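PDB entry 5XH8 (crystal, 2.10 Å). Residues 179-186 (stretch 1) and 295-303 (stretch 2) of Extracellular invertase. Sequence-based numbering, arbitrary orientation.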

# COMPACT_ATOMS: atom_id res chain seq x y z
N THR A 179 29.82 -10.01 5.96
CA THR A 179 29.55 -11.07 6.91
C THR A 179 28.15 -11.62 6.68
O THR A 179 27.98 -12.84 6.58
CB THR A 179 29.72 -10.62 8.36
OG1 THR A 179 31.00 -10.02 8.51
CG2 THR A 179 29.60 -11.79 9.34
N LEU A 180 27.16 -10.73 6.57
CA LEU A 180 25.82 -11.14 6.17
C LEU A 180 25.81 -11.80 4.79
O LEU A 180 25.10 -12.78 4.60
CB LEU A 180 24.82 -9.96 6.20
CG LEU A 180 24.51 -9.30 7.54
CD1 LEU A 180 23.39 -8.27 7.38
CD2 LEU A 180 24.12 -10.32 8.60
N ASP A 181 26.56 -11.27 3.83
CA ASP A 181 26.59 -11.88 2.49
C ASP A 181 27.02 -13.36 2.58
O ASP A 181 26.36 -14.25 2.02
CB ASP A 181 27.54 -11.17 1.53
CG ASP A 181 27.09 -9.75 1.17
OD1 ASP A 181 25.91 -9.37 1.39
OD2 ASP A 181 27.95 -9.04 0.62
N SER A 182 28.10 -13.60 3.32
CA SER A 182 28.62 -14.96 3.52
C SER A 182 27.60 -15.87 4.22
O SER A 182 27.31 -16.96 3.72
CB SER A 182 29.94 -14.94 4.29
OG SER A 182 30.21 -16.22 4.81
N LEU A 183 27.04 -15.41 5.34
CA LEU A 183 26.08 -16.22 6.09
C LEU A 183 24.78 -16.53 5.33
O LEU A 183 24.20 -17.61 5.52
CB LEU A 183 25.70 -15.54 7.40
CG LEU A 183 26.65 -15.60 8.58
CD1 LEU A 183 26.14 -14.64 9.66
CD2 LEU A 183 26.76 -17.01 9.15
N LEU A 184 24.34 -15.59 4.49
CA LEU A 184 23.06 -15.72 3.76
C LEU A 184 23.21 -16.12 2.30
O LEU A 184 22.23 -16.21 1.58
CB LEU A 184 22.30 -14.39 3.85
CG LEU A 184 21.89 -13.99 5.27
CD1 LEU A 184 21.53 -12.52 5.34
CD2 LEU A 184 20.74 -14.86 5.77
N HIS A 185 24.45 -16.35 1.85
CA HIS A 185 24.76 -16.59 0.44
C HIS A 185 24.17 -15.51 -0.47
O HIS A 185 23.69 -15.80 -1.56
CB HIS A 185 24.33 -18.02 0.03
CG HIS A 185 24.89 -19.08 0.93
ND1 HIS A 185 24.16 -19.64 1.96
CD2 HIS A 185 26.12 -19.64 0.99
CE1 HIS A 185 24.92 -20.51 2.61
NE2 HIS A 185 26.11 -20.53 2.03
N SER A 186 24.24 -14.25 -0.02
CA SER A 186 23.70 -13.14 -0.82
C SER A 186 24.72 -12.85 -1.87
O SER A 186 25.91 -13.10 -1.66
CB SER A 186 23.49 -11.87 0.02
OG SER A 186 22.78 -12.15 1.21
N THR A 295 27.34 -10.43 17.94
CA THR A 295 27.83 -11.40 16.96
C THR A 295 26.64 -11.82 16.14
O THR A 295 25.50 -11.82 16.62
CB THR A 295 28.50 -12.63 17.63
OG1 THR A 295 27.58 -13.24 18.53
CG2 THR A 295 29.79 -12.23 18.41
N VAL A 296 26.91 -12.21 14.91
CA VAL A 296 25.89 -12.62 13.99
C VAL A 296 26.09 -14.08 13.65
O VAL A 296 27.13 -14.45 13.15
CB VAL A 296 25.94 -11.76 12.72
CG1 VAL A 296 24.83 -12.16 11.77
CG2 VAL A 296 25.78 -10.29 13.10
N SER A 297 25.09 -14.90 13.92
CA SER A 297 25.10 -16.33 13.59
C SER A 297 23.90 -16.67 12.72
O SER A 297 22.98 -15.86 12.57
CB SER A 297 25.02 -17.14 14.87
OG SER A 297 23.82 -16.84 15.54
N ARG A 298 23.91 -17.87 12.16
CA ARG A 298 22.80 -18.41 11.40
C ARG A 298 22.38 -19.77 11.95
O ARG A 298 23.20 -20.55 12.41
CB ARG A 298 23.16 -18.52 9.92
CG ARG A 298 21.96 -18.85 9.06
CD ARG A 298 22.24 -18.72 7.59
NE ARG A 298 21.08 -19.15 6.81
CZ ARG A 298 21.05 -19.26 5.48
NH1 ARG A 298 22.11 -18.99 4.73
NH2 ARG A 298 19.94 -19.67 4.88
N ASN A 299 21.09 -20.04 11.87
CA ASN A 299 20.51 -21.24 12.42
C ASN A 299 19.25 -21.56 11.60
O ASN A 299 18.18 -21.81 12.14
CB ASN A 299 20.19 -20.93 13.89
CG ASN A 299 20.31 -22.13 14.80
OD1 ASN A 299 19.41 -22.42 15.59
ND2 ASN A 299 21.44 -22.83 14.71
N GLY A 300 19.40 -21.54 10.28
CA GLY A 300 18.26 -21.33 9.38
C GLY A 300 18.08 -19.83 9.10
O GLY A 300 18.28 -19.38 7.98
N SER A 301 17.73 -19.05 10.13
CA SER A 301 17.65 -17.59 9.98
C SER A 301 18.76 -16.87 10.76
O SER A 301 19.22 -17.34 11.81
CB SER A 301 16.29 -17.07 10.41
OG SER A 301 16.08 -17.35 11.78
N VAL A 302 19.17 -15.74 10.23
CA VAL A 302 20.25 -14.96 10.81
C VAL A 302 19.80 -14.24 12.09
O VAL A 302 18.63 -13.87 12.25
CB VAL A 302 20.87 -14.01 9.76
CG1 VAL A 302 19.98 -12.80 9.52
CG2 VAL A 302 22.27 -13.59 10.16
N SER A 303 20.74 -14.08 13.01
CA SER A 303 20.48 -13.56 14.34
C SER A 303 21.62 -12.64 14.79
O SER A 303 22.79 -12.99 14.61
CB SER A 303 20.37 -14.73 15.29
OG SER A 303 19.42 -14.44 16.27

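The contact is fastened by a single hydrogen bond in which a fully extended arginine reaches the end of a helix. Arg 298 NH1 donates to Leu 183 O over 2.6 Å, with an N-H...O angle of 156°, and this is the only hydrogen bond between the two stretches. The acceptor lies in the last turn of the helix, where carbonyl groups run out of amide partners further along the chain. The chain turns away at His 185, whose positive phi (52°) belongs to a Schellman motif: Ser 186 N bonds back to Asp 181 O at 2.9 Å, and a weak bond joins His 185 N to Ser 182 O at 3.5 Å. Neither of these uses Leu 183 O, which the arginine takes up instead.

The reach of Arg 298 follows from its conformation. Its chi1, chi2 and chi3 are all t, and chi4 is -174°, so the side chain is stretched nearly to its full length. The guanidinium is held at a second point by its own stretch, since Arg 298 NE donates to Gly 300 O at 3.0 Å with an angle of 162°. One group thus ties the turn between the strand segments to the helix end. Leu 183 O lies at the edge of the guanidinium, near its plane, as suits an acceptor for an N-H bond. His 185 ND1 is also at this edge, 3.5 Å from Arg 298 NH1, but the pair is a contact rather than a hydrogen bond. Over one face lies Leu 184 CD2, 4.4 Å from Arg 298 CZ, so the charged group has polar atoms at its edge and a methyl against its flat surface.

Beside this polar junction is a small apolar cluster. Leu 183 points toward the other stretch and is central to it: its CD1 packs 3.5 Å from Val 296 CG1 and 4.0 Å from Val 302 CG2, while its CD2 comes within 4.0 Å of Arg 298 CB. The same residue therefore supplies a backbone acceptor and an apolar side chain. Leu 180, one turn earlier, has its CA-to-CB bond sideways to the other stretch, but the end of its side chain comes nearer, placing CD2 3.7 Å from Val 296 CG1 and 4.1 Å from Val 302 CG2. Leu 184 behaves similarly, its CD2 lying 4.1 Å from Val 302 CB. All three leucines adopt the mt rotamer.

On the other side of the contact, Val 296, Arg 298 and Val 302 point toward the helix, whereas Ser 297, Ser 301 and Ser 303 point away. Reciprocal backbone bonds, Ser 297 N to Ser 303 O at 3.1 Å and Ser 303 N to Ser 297 O at 2.9 Å, pair the two segments; Val 296 and Val 302 both contact Leu 180 and Leu 183, and Leu 184 meets Val 302 alone of the two. The helix and strand 295-298 run nearly parallel, at 15°, with their axes 9.1 Å apart at closest approach. Together the two stretches bury 373 Å².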